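Long-range contact in segregation and condensation protein B (Chlorobium tepidum TLS, PDB 1T6S), which probably takes part in chromosome partitioning during cell division, as a winged-helix subunit of the segregation and condensation complex: residues R5-I16 with L41-Y52. Sequence-based numbering, arbitrary orientation.
Sequences RQQLLRSLEALI and LQEAVDELNRDY. With NO3 (nitrate ion), chain H.
Glu13 OE1 meets the Tyr52 ring at its edge, in plane, and accepts a hydrogen bond from Tyr52 OH (2.7 Å) through its anti lone pair. Leu48 O lies over the centre of one ring face. Glu13 gets there on an extended chain, with CG anti to the backbone N (chi1 173°). Glu47 OE1 lies over one face of the Arg5 guanidinium, salt-bridged to Arg5 NH2 (3.0 Å), and Leu9 CD2 sits nearer the rim on that same face. The guanidinium and carboxylate planes stand 83° apart, so this is not a coplanar two-oxygen salt bridge. Leu9, between Arg5 and Glu13 in its helix, presses CD1 on Ala44 CB (3.4 Å), a tight contact where segments 5-16 and 41-52 cross at -83°. Leu12 CD1 also reaches Ala44 CB (3.6 Å). Gln42 NE2 donates hydrogen bonds to Asp46 OD1 (2.9 Å) and to a nitrate ion, probably from the crystallisation liquor, and Gln42 OE1 is hydrogen-bonded to Tyr68 OH. A leucine at Gln42 would probably leave Asp46, Tyr68 and the nitrate without these bonds. Helix 25-31 packs on Leu41, and strands 59-64 and 67-72, the wing of this winged-helix domain, pack against Val45, Leu48 and Ile16.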
loop_
_atom_site.group_PDB
_atom_site.type_symbol
_atom_site.label_atom_id
_atom_site.label_comp_id
_atom_site.label_asym_id
_atom_site.label_seq_id
_atom_site.Cartn_x
_atom_site.Cartn_y
_atom_site.Cartn_z
ATOM N N ARG A 5 -29.048 15.160 31.358
ATOM C CA ARG A 5 -27.631 14.854 31.498
ATOM C C ARG A 5 -27.409 13.398 31.057
ATOM O O ARG A 5 -26.491 13.109 30.287
ATOM C CB ARG A 5 -27.187 15.080 32.960
ATOM C CG ARG A 5 -25.664 15.187 33.202
ATOM C CD ARG A 5 -25.049 13.859 33.648
ATOM N NE ARG A 5 -23.682 14.009 34.171
ATOM C CZ ARG A 5 -22.612 14.337 33.442
ATOM N NH1 ARG A 5 -22.734 14.560 32.142
ATOM N NH2 ARG A 5 -21.414 14.428 34.013
ATOM N N GLN A 6 -28.275 12.491 31.503
ATOM C CA GLN A 6 -28.124 11.084 31.153
ATOM C C GLN A 6 -28.306 10.829 29.654
ATOM O O GLN A 6 -27.618 9.993 29.073
ATOM C CB GLN A 6 -29.114 10.226 31.943
ATOM C CG GLN A 6 -29.200 10.593 33.418
ATOM C CD GLN A 6 -27.832 10.755 34.073
ATOM O OE1 GLN A 6 -27.014 9.823 34.089
ATOM N NE2 GLN A 6 -27.579 11.948 34.628
ATOM N N GLN A 7 -29.231 11.555 29.038
ATOM C CA GLN A 7 -29.481 11.395 27.618
ATOM C C GLN A 7 -28.286 11.947 26.829
ATOM O O GLN A 7 -27.871 11.370 25.830
ATOM C CB GLN A 7 -30.769 12.116 27.227
ATOM C CG GLN A 7 -31.114 12.044 25.756
ATOM C CD GLN A 7 -31.431 10.633 25.270
ATOM O OE1 GLN A 7 -31.596 10.411 24.069
ATOM N NE2 GLN A 7 -31.524 9.675 26.197
ATOM N N LEU A 8 -27.734 13.061 27.296
ATOM C CA LEU A 8 -26.581 13.667 26.657
ATOM C C LEU A 8 -25.399 12.703 26.773
ATOM O O LEU A 8 -24.580 12.576 25.858
ATOM C CB LEU A 8 -26.211 14.973 27.354
ATOM C CG LEU A 8 -25.949 16.233 26.531
ATOM C CD1 LEU A 8 -25.167 17.169 27.430
ATOM C CD2 LEU A 8 -25.164 15.952 25.239
ATOM N N LEU A 9 -25.318 12.022 27.910
ATOM C CA LEU A 9 -24.233 11.085 28.137
ATOM C C LEU A 9 -24.390 9.914 27.163
ATOM O O LEU A 9 -23.412 9.479 26.542
ATOM C CB LEU A 9 -24.237 10.609 29.596
ATOM C CG LEU A 9 -22.895 10.625 30.348
ATOM C CD1 LEU A 9 -22.264 12.012 30.303
ATOM C CD2 LEU A 9 -23.126 10.211 31.796
ATOM N N ARG A 10 -25.621 9.430 27.014
ATOM C CA ARG A 10 -25.918 8.334 26.091
ATOM C C ARG A 10 -25.596 8.716 24.641
ATOM O O ARG A 10 -25.093 7.894 23.858
ATOM C CB ARG A 10 -27.388 7.907 26.230
ATOM C CG ARG A 10 -27.621 6.935 27.404
ATOM C CD ARG A 10 -29.093 6.850 27.826
ATOM N NE ARG A 10 -29.975 6.481 26.719
ATOM C CZ ARG A 10 -30.103 5.255 26.218
ATOM N NH1 ARG A 10 -29.410 4.239 26.720
ATOM N NH2 ARG A 10 -30.928 5.048 25.203
ATOM N N SER A 11 -25.880 9.963 24.286
ATOM C CA SER A 11 -25.576 10.443 22.937
ATOM C C SER A 11 -24.060 10.451 22.699
ATOM O O SER A 11 -23.591 10.081 21.624
ATOM C CB SER A 11 -26.135 11.841 22.735
ATOM O OG SER A 11 -27.530 11.837 22.983
ATOM N N LEU A 12 -23.295 10.896 23.692
ATOM C CA LEU A 12 -21.846 10.907 23.539
ATOM C C LEU A 12 -21.357 9.485 23.316
ATOM O O LEU A 12 -20.531 9.231 22.432
ATOM C CB LEU A 12 -21.166 11.483 24.776
ATOM C CG LEU A 12 -21.314 12.993 25.011
ATOM C CD1 LEU A 12 -20.727 13.341 26.381
ATOM C CD2 LEU A 12 -20.616 13.787 23.918
ATOM N N GLU A 13 -21.853 8.556 24.126
ATOM C CA GLU A 13 -21.450 7.162 23.982
ATOM C C GLU A 13 -21.711 6.634 22.571
ATOM O O GLU A 13 -20.823 6.035 21.929
ATOM C CB GLU A 13 -22.193 6.281 24.981
ATOM C CG GLU A 13 -21.937 4.805 24.745
ATOM C CD GLU A 13 -22.595 3.938 25.800
ATOM O OE1 GLU A 13 -21.956 3.689 26.855
ATOM O OE2 GLU A 13 -23.755 3.524 25.576
ATOM N N ALA A 14 -22.929 6.861 22.090
ATOM C CA ALA A 14 -23.325 6.400 20.750
ATOM C C ALA A 14 -22.452 6.997 19.644
ATOM O O ALA A 14 -22.092 6.306 18.699
ATOM C CB ALA A 14 -24.790 6.750 20.499
ATOM N N LEU A 15 -22.119 8.281 19.764
ATOM C CA LEU A 15 -21.287 8.933 18.750
ATOM C C LEU A 15 -19.850 8.393 18.786
ATOM O O LEU A 15 -19.303 7.981 17.758
ATOM C CB LEU A 15 -21.314 10.461 18.949
ATOM C CG LEU A 15 -22.646 11.178 18.616
ATOM C CD1 LEU A 15 -22.637 12.608 19.132
ATOM C CD2 LEU A 15 -22.872 11.184 17.081
ATOM N N ILE A 16 -19.247 8.373 19.972
ATOM C CA ILE A 16 -17.884 7.872 20.109
ATOM C C ILE A 16 -17.822 6.399 19.705
ATOM O O ILE A 16 -16.879 5.952 19.049
ATOM C CB ILE A 16 -17.371 8.042 21.557
ATOM C CG1 ILE A 16 -17.391 9.537 21.921
ATOM C CG2 ILE A 16 -15.938 7.484 21.690
ATOM C CD1 ILE A 16 -17.024 9.842 23.357
ATOM N N LEU A 41 -16.540 18.081 28.816
ATOM C CA LEU A 41 -16.556 16.891 27.960
ATOM C C LEU A 41 -15.769 15.745 28.576
ATOM O O LEU A 41 -16.198 14.589 28.549
ATOM C CB LEU A 41 -15.972 17.203 26.580
ATOM C CG LEU A 41 -16.564 16.483 25.358
ATOM C CD1 LEU A 41 -15.487 16.321 24.300
ATOM C CD2 LEU A 41 -17.142 15.128 25.732
ATOM N N GLN A 42 -14.600 16.061 29.115
ATOM C CA GLN A 42 -13.763 15.039 29.728
ATOM C C GLN A 42 -14.452 14.433 30.945
ATOM O O GLN A 42 -14.301 13.242 31.223
ATOM C CB GLN A 42 -12.416 15.638 30.138
ATOM C CG GLN A 42 -11.463 14.615 30.727
ATOM C CD GLN A 42 -11.202 13.459 29.766
ATOM O OE1 GLN A 42 -10.685 13.651 28.662
ATOM N NE2 GLN A 42 -11.570 12.252 30.185
ATOM N N GLU A 43 -15.201 15.272 31.666
ATOM C CA GLU A 43 -15.943 14.861 32.866
ATOM C C GLU A 43 -17.069 13.901 32.488
ATOM O O GLU A 43 -17.387 12.981 33.238
ATOM C CB GLU A 43 -16.519 16.104 33.555
ATOM C CG GLU A 43 -16.636 16.029 35.064
ATOM C CD GLU A 43 -16.779 17.417 35.718
ATOM O OE1 GLU A 43 -17.824 18.093 35.498
ATOM O OE2 GLU A 43 -15.836 17.831 36.447
ATOM N N ALA A 44 -17.682 14.120 31.326
ATOM C CA ALA A 44 -18.765 13.250 30.871
ATOM C C ALA A 44 -18.150 11.920 30.460
ATOM O O ALA A 44 -18.697 10.855 30.737
ATOM C CB ALA A 44 -19.495 13.890 29.690
ATOM N N VAL A 45 -17.000 11.987 29.799
ATOM C CA VAL A 45 -16.310 10.788 29.368
ATOM C C VAL A 45 -15.871 9.982 30.589
ATOM O O VAL A 45 -15.974 8.760 30.581
ATOM C CB VAL A 45 -15.092 11.150 28.496
ATOM C CG1 VAL A 45 -14.205 9.936 28.282
ATOM C CG2 VAL A 45 -15.575 11.693 27.162
ATOM N N ASP A 46 -15.387 10.664 31.632
ATOM C CA ASP A 46 -14.967 9.979 32.863
ATOM C C ASP A 46 -16.130 9.198 33.471
ATOM O O ASP A 46 -15.946 8.065 33.914
ATOM C CB ASP A 46 -14.441 10.971 33.917
ATOM C CG ASP A 46 -13.126 11.629 33.517
ATOM O OD1 ASP A 46 -12.385 11.077 32.680
ATOM O OD2 ASP A 46 -12.817 12.710 34.065
ATOM N N GLU A 47 -17.319 9.802 33.497
ATOM C CA GLU A 47 -18.495 9.131 34.055
ATOM C C GLU A 47 -18.810 7.844 33.292
ATOM O O GLU A 47 -19.072 6.804 33.902
ATOM C CB GLU A 47 -19.720 10.063 34.047
ATOM C CG GLU A 47 -21.001 9.386 34.555
ATOM C CD GLU A 47 -22.119 10.364 34.928
ATOM O OE1 GLU A 47 -21.895 11.600 34.870
ATOM O OE2 GLU A 47 -23.231 9.883 35.293
ATOM N N LEU A 48 -18.773 7.912 31.961
ATOM C CA LEU A 48 -19.036 6.733 31.146
ATOM C C LEU A 48 -17.998 5.660 31.504
ATOM O O LEU A 48 -18.354 4.508 31.766
ATOM C CB LEU A 48 -18.955 7.073 29.646
ATOM C CG LEU A 48 -20.056 7.974 29.046
ATOM C CD1 LEU A 48 -19.758 8.289 27.580
ATOM C CD2 LEU A 48 -21.406 7.279 29.179
ATOM N N ASN A 49 -16.720 6.031 31.504
ATOM C CA ASN A 49 -15.664 5.074 31.844
ATOM C C ASN A 49 -15.891 4.499 33.247
ATOM O O ASN A 49 -15.561 3.340 33.508
ATOM C CB ASN A 49 -14.273 5.721 31.747
ATOM C CG ASN A 49 -13.720 5.729 30.312
ATOM O OD1 ASN A 49 -13.985 4.809 29.523
ATOM N ND2 ASN A 49 -12.934 6.755 29.985
ATOM N N ARG A 50 -16.456 5.299 34.150
ATOM C CA ARG A 50 -16.739 4.790 35.489
ATOM C C ARG A 50 -17.829 3.716 35.406
ATOM O O ARG A 50 -17.746 2.684 36.086
ATOM C CB ARG A 50 -17.138 5.926 36.437
ATOM C CG ARG A 50 -15.978 6.406 37.311
ATOM C CD ARG A 50 -16.433 7.367 38.421
ATOM N NE ARG A 50 -16.753 8.702 37.917
ATOM C CZ ARG A 50 -15.843 9.599 37.552
ATOM N NH1 ARG A 50 -14.551 9.315 37.633
ATOM N NH2 ARG A 50 -16.228 10.782 37.105
ATOM N N ASP A 51 -18.837 3.933 34.562
ATOM C CA ASP A 51 -19.906 2.944 34.388
ATOM C C ASP A 51 -19.389 1.654 33.747
ATOM O O ASP A 51 -19.882 0.561 34.056
ATOM C CB ASP A 51 -21.046 3.498 33.519
ATOM C CG ASP A 51 -21.878 4.557 34.235
ATOM O OD1 ASP A 51 -22.211 4.342 35.425
ATOM O OD2 ASP A 51 -22.210 5.598 33.604
ATOM N N TYR A 52 -18.416 1.786 32.841
ATOM C CA TYR A 52 -17.821 0.618 32.167
ATOM C C TYR A 52 -17.089 -0.219 33.210
ATOM O O TYR A 52 -17.177 -1.449 33.218
ATOM C CB TYR A 52 -16.836 1.068 31.071
ATOM C CG TYR A 52 -17.488 1.861 29.953
ATOM C CD1 TYR A 52 -16.745 2.781 29.195
ATOM C CD2 TYR A 52 -18.863 1.756 29.703
ATOM C CE1 TYR A 52 -17.358 3.594 28.231
ATOM C CE2 TYR A 52 -19.486 2.560 28.737
ATOM C CZ TYR A 52 -18.727 3.479 28.016
ATOM O OH TYR A 52 -19.348 4.320 27.126
HETATM N N NO3 H . -9.665 9.606 28.919
HETATM O O1 NO3 H . -9.630 9.696 30.156
HETATM O O2 NO3 H . -8.631 9.348 28.366
HETATM O O3 NO3 H . -10.730 9.788 28.381
#